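Local atomic coordinates of flavocytochrome C3 fumarate reductase (Shewanella frigidimarina, PDB entry 1QO8), a protein that catalyses the essentially one-way reduction of fumarate to succinate in vitro, using one FAD and four covalently bound c-type hemes per subunit. Residues A[108-113]-A[286-291]; A[221-226]-A[249-254]; A[228-231]-A[236-239]; A[508-513]-A[556-561]. All coordinates share one frame; numbering follows the deposited sequence.

Interaction 1 of 4, residues A[108-113]-A[286-291]; sequences DKIQKA and GAVVHG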
loop_
_atom_site.group_PDB
_atom_site.type_symbol
_atom_site.label_atom_id
_atom_site.label_comp_id
_atom_site.label_asym_id
_atom_site.label_seq_id
_atom_site.Cartn_x
_atom_site.Cartn_y
_atom_site.Cartn_z
ATOM N N ASP A 108 -25.313 -4.735 -6.423
ATOM C CA ASP A 108 -26.800 -4.564 -6.336
ATOM C C ASP A 108 -27.440 -5.547 -5.392
ATOM O O ASP A 108 -28.191 -5.139 -4.470
ATOM C CB ASP A 108 -27.279 -4.374 -7.792
ATOM C CG ASP A 108 -26.758 -2.982 -8.255
ATOM O OD1 ASP A 108 -26.539 -2.057 -7.415
ATOM O OD2 ASP A 108 -26.485 -2.703 -9.446
ATOM N N LYS A 109 -27.030 -6.833 -5.352
ATOM C CA LYS A 109 -27.546 -7.757 -4.335
ATOM C C LYS A 109 -27.055 -7.506 -2.924
ATOM O O LYS A 109 -27.727 -7.784 -1.917
ATOM C CB LYS A 109 -27.197 -9.215 -4.691
ATOM C CG LYS A 109 -28.193 -9.852 -5.624
ATOM C CD LYS A 109 -27.592 -11.042 -6.357
ATOM C CE LYS A 109 -28.510 -11.458 -7.497
ATOM N NZ LYS A 109 -28.276 -12.906 -7.747
ATOM N N ILE A 110 -25.854 -6.941 -2.806
ATOM C CA ILE A 110 -25.348 -6.581 -1.480
ATOM C C ILE A 110 -26.182 -5.458 -0.868
ATOM O O ILE A 110 -26.509 -5.395 0.311
ATOM C CB ILE A 110 -23.859 -6.241 -1.663
ATOM C CG1 ILE A 110 -23.074 -7.561 -1.908
ATOM C CG2 ILE A 110 -23.284 -5.537 -0.455
ATOM C CD1 ILE A 110 -21.641 -7.281 -2.311
ATOM N N GLN A 111 -26.406 -4.422 -1.672
ATOM C CA GLN A 111 -27.284 -3.290 -1.357
ATOM C C GLN A 111 -28.675 -3.733 -0.878
ATOM O O GLN A 111 -29.078 -3.375 0.243
ATOM C CB GLN A 111 -27.519 -2.481 -2.641
ATOM C CG GLN A 111 -26.532 -1.367 -2.890
ATOM C CD GLN A 111 -26.976 -0.407 -3.996
ATOM O OE1 GLN A 111 -27.240 -0.759 -5.159
ATOM N NE2 GLN A 111 -27.031 0.891 -3.633
ATOM N N LYS A 112 -29.286 -4.610 -1.671
ATOM C CA LYS A 112 -30.566 -5.191 -1.254
ATOM C C LYS A 112 -30.498 -5.844 0.108
ATOM O O LYS A 112 -31.377 -5.563 0.939
ATOM C CB LYS A 112 -31.037 -6.247 -2.271
ATOM C CG LYS A 112 -32.100 -5.709 -3.167
ATOM C CD LYS A 112 -31.976 -6.034 -4.640
ATOM C CE LYS A 112 -32.975 -5.186 -5.453
ATOM N NZ LYS A 112 -32.736 -5.397 -6.914
ATOM N N ALA A 113 -29.437 -6.635 0.386
ATOM C CA ALA A 113 -29.415 -7.316 1.690
ATOM C C ALA A 113 -29.190 -6.330 2.827
ATOM O O ALA A 113 -29.688 -6.602 3.912
ATOM C CB ALA A 113 -28.320 -8.405 1.767
ATOM N N GLY A 286 -22.421 -5.692 11.331
ATOM C CA GLY A 286 -22.745 -7.071 10.827
ATOM C C GLY A 286 -22.102 -7.084 9.426
ATOM O O GLY A 286 -21.166 -6.304 9.243
ATOM N N ALA A 287 -22.576 -7.920 8.506
ATOM C CA ALA A 287 -21.751 -8.120 7.309
ATOM C C ALA A 287 -22.653 -8.825 6.332
ATOM O O ALA A 287 -23.536 -9.531 6.827
ATOM C CB ALA A 287 -20.610 -9.090 7.744
ATOM N N VAL A 288 -22.498 -8.596 5.054
ATOM C CA VAL A 288 -23.213 -9.326 4.044
ATOM C C VAL A 288 -22.389 -10.540 3.635
ATOM O O VAL A 288 -21.174 -10.463 3.302
ATOM C CB VAL A 288 -23.430 -8.444 2.810
ATOM C CG1 VAL A 288 -24.293 -9.174 1.782
ATOM C CG2 VAL A 288 -24.110 -7.099 3.198
ATOM N N VAL A 289 -23.080 -11.660 3.705
ATOM C CA VAL A 289 -22.681 -12.985 3.340
ATOM C C VAL A 289 -23.307 -13.379 1.991
ATOM O O VAL A 289 -24.494 -13.209 1.714
ATOM C CB VAL A 289 -23.178 -14.035 4.351
ATOM C CG1 VAL A 289 -22.670 -15.434 3.958
ATOM C CG2 VAL A 289 -22.733 -13.699 5.739
ATOM N N HIS A 290 -22.452 -13.829 1.073
ATOM C CA HIS A 290 -22.883 -14.576 -0.082
ATOM C C HIS A 290 -22.717 -16.070 0.155
ATOM O O HIS A 290 -21.592 -16.567 0.182
ATOM C CB HIS A 290 -22.126 -14.087 -1.309
ATOM C CG HIS A 290 -22.550 -14.846 -2.520
ATOM N ND1 HIS A 290 -21.778 -14.840 -3.619
ATOM C CD2 HIS A 290 -23.622 -15.617 -2.817
ATOM C CE1 HIS A 290 -22.326 -15.586 -4.576
ATOM N NE2 HIS A 290 -23.458 -16.038 -4.114
ATOM N N GLY A 291 -23.863 -16.725 0.392
ATOM C CA GLY A 291 -23.926 -18.148 0.636
ATOM C C GLY A 291 -24.164 -18.773 -0.716
ATOM O O GLY A 291 -24.950 -18.211 -1.521
#
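V288 reaches from strand 284-291 toward helix 107-115 and sets its two methyls against two different residues of the helix. V288 CG2 meets I110 CG2 at 4.1 Å, the two side chains slanting across each other, while V288 CG1 lies 4.1 Å from A113 CB. With CG1 anti to the backbone N (chi1 -175°), the fork of the valine straddles the helix surface, one prong for each of two residues a turn apart. All three residues are buried, and the contact is purely apolar, without a hydrogen bond from helix to strand. The side chain of V288 is about 10 Å from the bound FAD. I110 also leans on V274 and K275 of the next strand and on Y296 of the strand on the other side of V288, so the closely packed part extends over three strands. The outer side of the helix is different: D108, Q111 and K112 are exposed to solvent. K109 is exposed too but packs on Y296, the ring on which H290 stacks toward the end of the strand. The arrangement is helix-on-sheet packing, in which helix 107-115 lies on the mixed four-stranded sheet of the FAD-binding part.

Interaction 2 of 4, residues A[221-226]-A[249-254]; sequences LGANLD and GPEIID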
loop_
_atom_site.group_PDB
_atom_site.type_symbol
_atom_site.label_atom_id
_atom_site.label_comp_id
_atom_site.label_asym_id
_atom_site.label_seq_id
_atom_site.Cartn_x
_atom_site.Cartn_y
_atom_site.Cartn_z
ATOM N N LEU A 221 -7.017 -29.078 24.381
ATOM C CA LEU A 221 -8.056 -29.497 23.474
ATOM C C LEU A 221 -7.631 -30.821 22.892
ATOM O O LEU A 221 -8.436 -31.234 22.076
ATOM C CB LEU A 221 -8.250 -28.461 22.336
ATOM C CG LEU A 221 -8.469 -27.016 22.823
ATOM C CD1 LEU A 221 -8.658 -25.975 21.694
ATOM C CD2 LEU A 221 -9.640 -26.941 23.812
ATOM N N GLY A 222 -6.423 -31.350 23.205
ATOM C CA GLY A 222 -6.092 -32.646 22.657
ATOM C C GLY A 222 -4.947 -32.645 21.644
ATOM O O GLY A 222 -4.604 -33.729 21.136
ATOM N N ALA A 223 -4.411 -31.466 21.318
ATOM C CA ALA A 223 -3.330 -31.445 20.369
ATOM C C ALA A 223 -2.041 -31.970 20.983
ATOM O O ALA A 223 -1.759 -31.740 22.161
ATOM C CB ALA A 223 -3.052 -30.045 19.845
ATOM N N ASN A 224 -1.276 -32.678 20.163
ATOM C CA ASN A 224 0.066 -33.023 20.627
ATOM C C ASN A 224 1.076 -32.034 20.008
ATOM O O ASN A 224 1.187 -31.910 18.814
ATOM C CB ASN A 224 0.390 -34.482 20.325
ATOM C CG ASN A 224 1.770 -34.865 20.867
ATOM O OD1 ASN A 224 2.825 -34.407 20.435
ATOM N ND2 ASN A 224 1.788 -35.788 21.853
ATOM N N LEU A 225 1.875 -31.343 20.792
ATOM C CA LEU A 225 2.989 -30.521 20.327
ATOM C C LEU A 225 4.215 -30.847 21.184
ATOM O O LEU A 225 4.855 -29.982 21.759
ATOM C CB LEU A 225 2.626 -29.033 20.412
ATOM C CG LEU A 225 1.380 -28.586 19.594
ATOM C CD1 LEU A 225 0.953 -27.206 20.050
ATOM C CD2 LEU A 225 1.717 -28.711 18.116
ATOM N N ASP A 226 4.582 -32.138 21.271
ATOM C CA ASP A 226 5.740 -32.496 22.087
ATOM C C ASP A 226 7.096 -32.385 21.424
ATOM O O ASP A 226 8.102 -32.414 22.174
ATOM C CB ASP A 226 5.572 -33.928 22.679
ATOM C CG ASP A 226 4.559 -33.984 23.801
ATOM O OD1 ASP A 226 4.182 -33.016 24.498
ATOM O OD2 ASP A 226 4.035 -35.082 24.064
ATOM N N GLY A 249 0.038 -28.308 11.151
ATOM C CA GLY A 249 -1.113 -27.704 10.524
ATOM C C GLY A 249 -2.351 -28.614 10.741
ATOM O O GLY A 249 -3.345 -28.125 11.251
ATOM N N PRO A 250 -2.252 -29.860 10.252
ATOM C CA PRO A 250 -3.364 -30.808 10.297
ATOM C C PRO A 250 -3.656 -31.131 11.745
ATOM O O PRO A 250 -4.823 -31.060 12.168
ATOM C CB PRO A 250 -2.852 -32.049 9.533
ATOM C CG PRO A 250 -1.951 -31.415 8.487
ATOM C CD PRO A 250 -1.285 -30.252 9.192
ATOM N N GLU A 251 -2.626 -31.371 12.560
ATOM C CA GLU A 251 -2.884 -31.537 13.989
ATOM C C GLU A 251 -3.706 -30.369 14.525
ATOM O O GLU A 251 -4.610 -30.603 15.343
ATOM C CB GLU A 251 -1.629 -31.650 14.817
ATOM C CG GLU A 251 -1.746 -31.999 16.260
ATOM C CD GLU A 251 -2.169 -33.397 16.602
ATOM O OE1 GLU A 251 -2.412 -34.203 15.669
ATOM O OE2 GLU A 251 -2.301 -33.623 17.842
ATOM N N ILE A 252 -3.187 -29.138 14.321
ATOM C CA ILE A 252 -3.851 -27.987 14.950
ATOM C C ILE A 252 -5.291 -27.760 14.478
ATOM O O ILE A 252 -6.144 -27.521 15.338
ATOM C CB ILE A 252 -3.007 -26.711 14.899
ATOM C CG1 ILE A 252 -1.747 -26.852 15.745
ATOM C CG2 ILE A 252 -3.800 -25.516 15.440
ATOM C CD1 ILE A 252 -0.693 -25.752 15.595
ATOM N N ILE A 253 -5.599 -27.786 13.227
ATOM C CA ILE A 253 -6.897 -27.552 12.615
ATOM C C ILE A 253 -7.760 -28.792 12.889
ATOM O O ILE A 253 -8.943 -28.595 13.115
ATOM C CB ILE A 253 -6.775 -27.424 11.081
ATOM C CG1 ILE A 253 -6.232 -26.036 10.735
ATOM C CG2 ILE A 253 -8.037 -27.721 10.249
ATOM C CD1 ILE A 253 -6.927 -24.844 11.355
ATOM N N ASP A 254 -7.195 -30.005 12.878
ATOM C CA ASP A 254 -8.005 -31.172 13.318
ATOM C C ASP A 254 -8.454 -30.928 14.755
ATOM O O ASP A 254 -9.643 -31.107 15.108
ATOM C CB ASP A 254 -7.333 -32.528 13.154
ATOM C CG ASP A 254 -7.226 -32.961 11.697
ATOM O OD1 ASP A 254 -7.712 -32.366 10.697
ATOM O OD2 ASP A 254 -6.606 -34.010 11.366
#
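Where helix 201-220 ends in a Schellman motif, with G222 at positive phi, the outgoing chain is caught by a carboxylate from helix 248-262 in the FAD-binding part of the protein. E251 points toward this loop and takes the backbone N-H of N224 on OE2, at 2.7 Å from N224 N and nearly straight (172° at the hydrogen). The amide approaches from the anti side of the carboxylate, 16° out of its plane. CG of E251 stands anti to its own backbone N, and the bend at chi2 (70°) then turns the carboxylate across the loop, so that E251 OE2 also comes to 3.5 Å from CA of A223 and 3.8 Å from CB of N224. P242 and K246 pack against the same glutamate. The side-chain amide of N224 is turned to other partners and organises the loop itself. N224 OD1 accepts from the backbone N of H243 and also from D226 N at 3.0 Å, which closes an Asx turn with the donor well above the carbonyl plane; the return bond from ND2 to D226 OD2 is weak. The backbone and the side chain of N224 thus serve separate partners. A single short carboxylate-to-amide bond joins the helix to the loop, and a negative OE2 would be expected to strengthen it, fixing the peptide group between A223 and N224 in a partly buried setting.

Interaction 3 of 4, residues A[228-231]-A[236-239]; sequences LKRS and VDRT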
loop_
_atom_site.group_PDB
_atom_site.type_symbol
_atom_site.label_atom_id
_atom_site.label_comp_id
_atom_site.label_asym_id
_atom_site.label_seq_id
_atom_site.Cartn_x
_atom_site.Cartn_y
_atom_site.Cartn_z
ATOM N N LEU A 228 10.320 -30.718 19.868
ATOM C CA LEU A 228 10.916 -29.392 20.004
ATOM C C LEU A 228 12.110 -29.260 19.063
ATOM O O LEU A 228 13.068 -30.040 19.145
ATOM C CB LEU A 228 11.372 -29.101 21.442
ATOM C CG LEU A 228 12.010 -27.733 21.672
ATOM C CD1 LEU A 228 11.018 -26.582 21.562
ATOM C CD2 LEU A 228 12.680 -27.616 23.056
ATOM N N LYS A 229 12.103 -28.274 18.188
ATOM C CA LYS A 229 13.150 -28.029 17.243
ATOM C C LYS A 229 13.398 -26.505 17.145
ATOM O O LYS A 229 12.679 -25.659 17.676
ATOM C CB LYS A 229 12.889 -28.494 15.785
ATOM C CG LYS A 229 12.935 -30.028 15.646
ATOM C CD LYS A 229 13.056 -30.409 14.171
ATOM C CE LYS A 229 13.517 -31.856 13.993
ATOM N NZ LYS A 229 12.321 -32.758 14.125
ATOM N N ARG A 230 14.498 -26.284 16.403
ATOM C CA ARG A 230 14.993 -24.970 16.219
ATOM C C ARG A 230 14.589 -24.533 14.825
ATOM O O ARG A 230 14.693 -25.361 13.920
ATOM C CB ARG A 230 16.544 -24.868 16.336
ATOM C CG ARG A 230 16.878 -23.358 16.256
ATOM C CD ARG A 230 18.269 -23.024 16.753
ATOM N NE ARG A 230 18.576 -23.509 18.079
ATOM C CZ ARG A 230 19.806 -23.421 18.595
ATOM N NH1 ARG A 230 20.802 -22.861 17.892
ATOM N NH2 ARG A 230 20.076 -23.868 19.812
ATOM N N SER A 231 14.186 -23.270 14.708
ATOM C CA SER A 231 13.879 -22.746 13.406
ATOM C C SER A 231 14.732 -21.486 13.158
ATOM O O SER A 231 15.139 -20.834 14.115
ATOM C CB SER A 231 12.432 -22.227 13.349
ATOM O OG SER A 231 11.478 -23.246 13.469
ATOM N N VAL A 236 17.565 -20.256 20.282
ATOM C CA VAL A 236 17.396 -21.563 20.893
ATOM C C VAL A 236 16.145 -22.254 20.315
ATOM O O VAL A 236 15.392 -21.684 19.483
ATOM C CB VAL A 236 17.251 -21.502 22.417
ATOM C CG1 VAL A 236 17.453 -22.921 22.979
ATOM C CG2 VAL A 236 18.284 -20.698 23.205
ATOM N N ASP A 237 15.926 -23.508 20.691
ATOM C CA ASP A 237 14.894 -24.358 20.123
ATOM C C ASP A 237 13.554 -23.938 20.729
ATOM O O ASP A 237 13.520 -23.916 21.947
ATOM C CB ASP A 237 15.140 -25.817 20.525
ATOM C CG ASP A 237 16.384 -26.395 19.904
ATOM O OD1 ASP A 237 17.326 -25.646 19.549
ATOM O OD2 ASP A 237 16.361 -27.645 19.809
ATOM N N ARG A 238 12.604 -23.510 19.936
ATOM C CA ARG A 238 11.342 -22.961 20.485
ATOM C C ARG A 238 10.120 -23.402 19.712
ATOM O O ARG A 238 8.971 -23.061 19.930
ATOM C CB ARG A 238 11.470 -21.458 20.106
ATOM C CG ARG A 238 11.146 -20.523 21.229
ATOM C CD ARG A 238 11.328 -19.088 20.728
ATOM N NE ARG A 238 12.354 -18.488 21.575
ATOM C CZ ARG A 238 13.348 -17.812 20.980
ATOM N NH1 ARG A 238 13.459 -17.631 19.669
ATOM N NH2 ARG A 238 14.281 -17.343 21.788
ATOM N N THR A 239 10.263 -24.134 18.645
ATOM C CA THR A 239 9.238 -24.532 17.699
ATOM C C THR A 239 8.650 -25.887 18.085
ATOM O O THR A 239 9.411 -26.854 18.085
ATOM C CB THR A 239 9.946 -24.592 16.324
ATOM O OG1 THR A 239 10.563 -23.347 15.969
ATOM C CG2 THR A 239 8.904 -24.979 15.268
HETATM O O HOH W 1 15.250 -29.238 21.575
HETATM O O HOH W 2 13.146 -22.245 17.485
#
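L228 lies on the first strand of a beta hairpin (227-229 with 239-241) that carries a classic beta bulge, in which R238 and T239 both face K229. The leucine lays its CG against CB of D237 (3.8 Å), and its CA points a hydrogen at T239 O. K229 then forms the hydrogen-bonded pair with T239: K229 N gives to T239 O and T239 N to K229 O, each at 3.0 Å, while the extra residue R238 adds only a weak bond to the same carbonyl. The side chain of R238 turns off to D182 and D190. R230 follows with a salt bridge, NE to D237 OD1 at 2.9 Å. Its chain, extended up to CD, bends at chi3 (-53°) to bring the guanidinium over the V236 backbone, with the carboxylate turned 80° from its plane. At S231 the hydroxyl OG lies 2.7 Å from T239 OG1, which also bonds N168. The side chain of T239 lies about 4 Å from G166, an FAD-binding residue, and about 7 Å from the FAD. One water bridges the two segments, accepting from R238 N (2.8 Å) and S231 N and donating to V236 O and T239 OG1.

Interaction 4 of 4, residues A[508-513]-A[556-561]; sequences NTTASV and GDNAAK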
loop_
_atom_site.group_PDB
_atom_site.type_symbol
_atom_site.label_atom_id
_atom_site.label_comp_id
_atom_site.label_asym_id
_atom_site.label_seq_id
_atom_site.Cartn_x
_atom_site.Cartn_y
_atom_site.Cartn_z
ATOM N N ASN A 508 -4.707 -2.879 17.449
ATOM C CA ASN A 508 -4.081 -2.586 18.732
ATOM C C ASN A 508 -3.785 -3.880 19.466
ATOM O O ASN A 508 -4.090 -5.000 19.058
ATOM C CB ASN A 508 -5.034 -1.724 19.603
ATOM C CG ASN A 508 -6.049 -2.620 20.277
ATOM O OD1 ASN A 508 -6.929 -3.339 19.822
ATOM N ND2 ASN A 508 -5.806 -2.685 21.624
ATOM N N THR A 509 -3.343 -3.740 20.711
ATOM C CA THR A 509 -3.056 -4.875 21.559
ATOM C C THR A 509 -4.288 -5.618 21.988
ATOM O O THR A 509 -4.075 -6.779 22.341
ATOM C CB THR A 509 -2.208 -4.520 22.788
ATOM O OG1 THR A 509 -2.968 -3.716 23.664
ATOM C CG2 THR A 509 -0.984 -3.772 22.286
ATOM N N THR A 510 -5.498 -5.077 21.896
ATOM C CA THR A 510 -6.662 -5.897 22.222
ATOM C C THR A 510 -7.296 -6.396 20.942
ATOM O O THR A 510 -8.404 -6.912 20.930
ATOM C CB THR A 510 -7.683 -5.106 23.072
ATOM O OG1 THR A 510 -7.878 -3.877 22.389
ATOM C CG2 THR A 510 -7.148 -4.888 24.505
ATOM N N ALA A 511 -6.617 -6.242 19.808
ATOM C CA ALA A 511 -6.990 -6.779 18.526
ATOM C C ALA A 511 -8.229 -6.099 17.979
ATOM O O ALA A 511 -8.921 -6.701 17.134
ATOM C CB ALA A 511 -7.237 -8.296 18.527
ATOM N N SER A 512 -8.467 -4.848 18.370
ATOM C CA SER A 512 -9.400 -4.023 17.621
ATOM C C SER A 512 -8.725 -3.628 16.296
ATOM O O SER A 512 -7.538 -3.265 16.406
ATOM C CB SER A 512 -9.641 -2.683 18.362
ATOM O OG SER A 512 -10.626 -2.902 19.362
ATOM N N VAL A 513 -9.493 -3.638 15.208
ATOM C CA VAL A 513 -8.988 -2.951 14.023
ATOM C C VAL A 513 -9.073 -1.432 14.199
ATOM O O VAL A 513 -10.047 -0.901 14.729
ATOM C CB VAL A 513 -9.805 -3.427 12.811
ATOM C CG1 VAL A 513 -9.340 -2.742 11.535
ATOM C CG2 VAL A 513 -9.641 -4.965 12.643
ATOM N N GLY A 556 -11.199 -12.919 19.954
ATOM C CA GLY A 556 -12.436 -13.595 20.326
ATOM C C GLY A 556 -12.858 -13.198 21.752
ATOM O O GLY A 556 -14.029 -12.890 21.931
ATOM N N ASP A 557 -11.942 -13.108 22.675
ATOM C CA ASP A 557 -12.231 -12.628 24.035
ATOM C C ASP A 557 -12.631 -11.162 24.056
ATOM O O ASP A 557 -13.698 -10.884 24.624
ATOM C CB ASP A 557 -11.041 -12.884 24.957
ATOM C CG ASP A 557 -11.297 -12.533 26.411
ATOM O OD1 ASP A 557 -12.096 -13.203 27.098
ATOM O OD2 ASP A 557 -10.709 -11.545 26.878
ATOM N N ASN A 558 -11.951 -10.229 23.413
ATOM C CA ASN A 558 -12.433 -8.842 23.329
ATOM C C ASN A 558 -13.680 -8.693 22.490
ATOM O O ASN A 558 -14.573 -7.886 22.799
ATOM C CB ASN A 558 -11.356 -7.903 22.811
ATOM C CG ASN A 558 -10.186 -7.887 23.789
ATOM O OD1 ASN A 558 -10.324 -7.247 24.822
ATOM N ND2 ASN A 558 -9.082 -8.545 23.569
ATOM N N ALA A 559 -13.853 -9.490 21.427
ATOM C CA ALA A 559 -15.097 -9.462 20.693
ATOM C C ALA A 559 -16.285 -9.778 21.613
ATOM O O ALA A 559 -17.348 -9.181 21.442
ATOM C CB ALA A 559 -15.095 -10.439 19.528
ATOM N N ALA A 560 -16.139 -10.762 22.500
ATOM C CA ALA A 560 -17.240 -11.259 23.311
ATOM C C ALA A 560 -17.555 -10.247 24.421
ATOM O O ALA A 560 -18.721 -9.919 24.637
ATOM C CB ALA A 560 -16.976 -12.616 23.936
ATOM N N LYS A 561 -16.500 -9.750 25.030
ATOM C CA LYS A 561 -16.585 -8.734 26.063
ATOM C C LYS A 561 -17.319 -7.499 25.542
ATOM O O LYS A 561 -18.212 -6.935 26.197
ATOM C CB LYS A 561 -15.188 -8.416 26.619
ATOM C CG LYS A 561 -14.879 -9.207 27.873
ATOM C CD LYS A 561 -13.465 -9.477 28.319
ATOM C CE LYS A 561 -12.557 -8.289 28.527
ATOM N NZ LYS A 561 -11.199 -8.626 29.067
#
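N558 meets T510 where helix 543-563 passes the turn that leads into strand 512-514. Just before it in the helix, D557 rests on A143 of helix 131-143. N558 carries the contact. Its CB points toward the turn, and with CG anti to the carbonyl carbon (chi1 -63°) the amide reaches the T510 backbone and side chain. N558 ND2 lies 3.7 Å from T510 CB, N558 OD1 is 4.0 Å from T510 CG2, and the two side chains cross at about a right angle. N558 ND2 also approaches T510 O at 3.2 Å, but the angle is too poor for a hydrogen bond; its partner is I554 O, one turn back in the same helix. F525 of the neighbouring strand also touches N558. A559 and A560 follow on the buried side, A560 packing against A140 and A143. K561 ends the run exposed, where K561 NZ makes a long salt bridge to D557 OD2 (3.7 Å). The opposing loop is a type I turn from N508 to A511, held by backbone bonds from A511 N to N508 O (2.9 Å) and from N508 N to S512 O (3.0 Å). The chemistry is therefore van der Waals packing at the surface: the amide of N558 donates to its own helix, and the turn is held by its own backbone bonds, so shape and not a shared polar bond joins them.

From the N terminus, helix 107-115 is the first part used, and interaction 1 closes a long loop when strand 284-291 comes back to it. Within that loop, interaction 2 links the exit of helix 201-220 to helix 248-262, and interaction 3 closes the hairpin of strands 227-229 and 239-241 within the loop of interaction 2; their segments adjoin in sequence, with centres about 17 Å apart. Interaction 4 comes later in the chain, in series with the others, and joins the turn before strand 512-514 to the C-terminal helix 543-563. No two loops cross. Interactions 1 and 3 lie on opposite sides of the chain's centre, about 45 Å apart between centres.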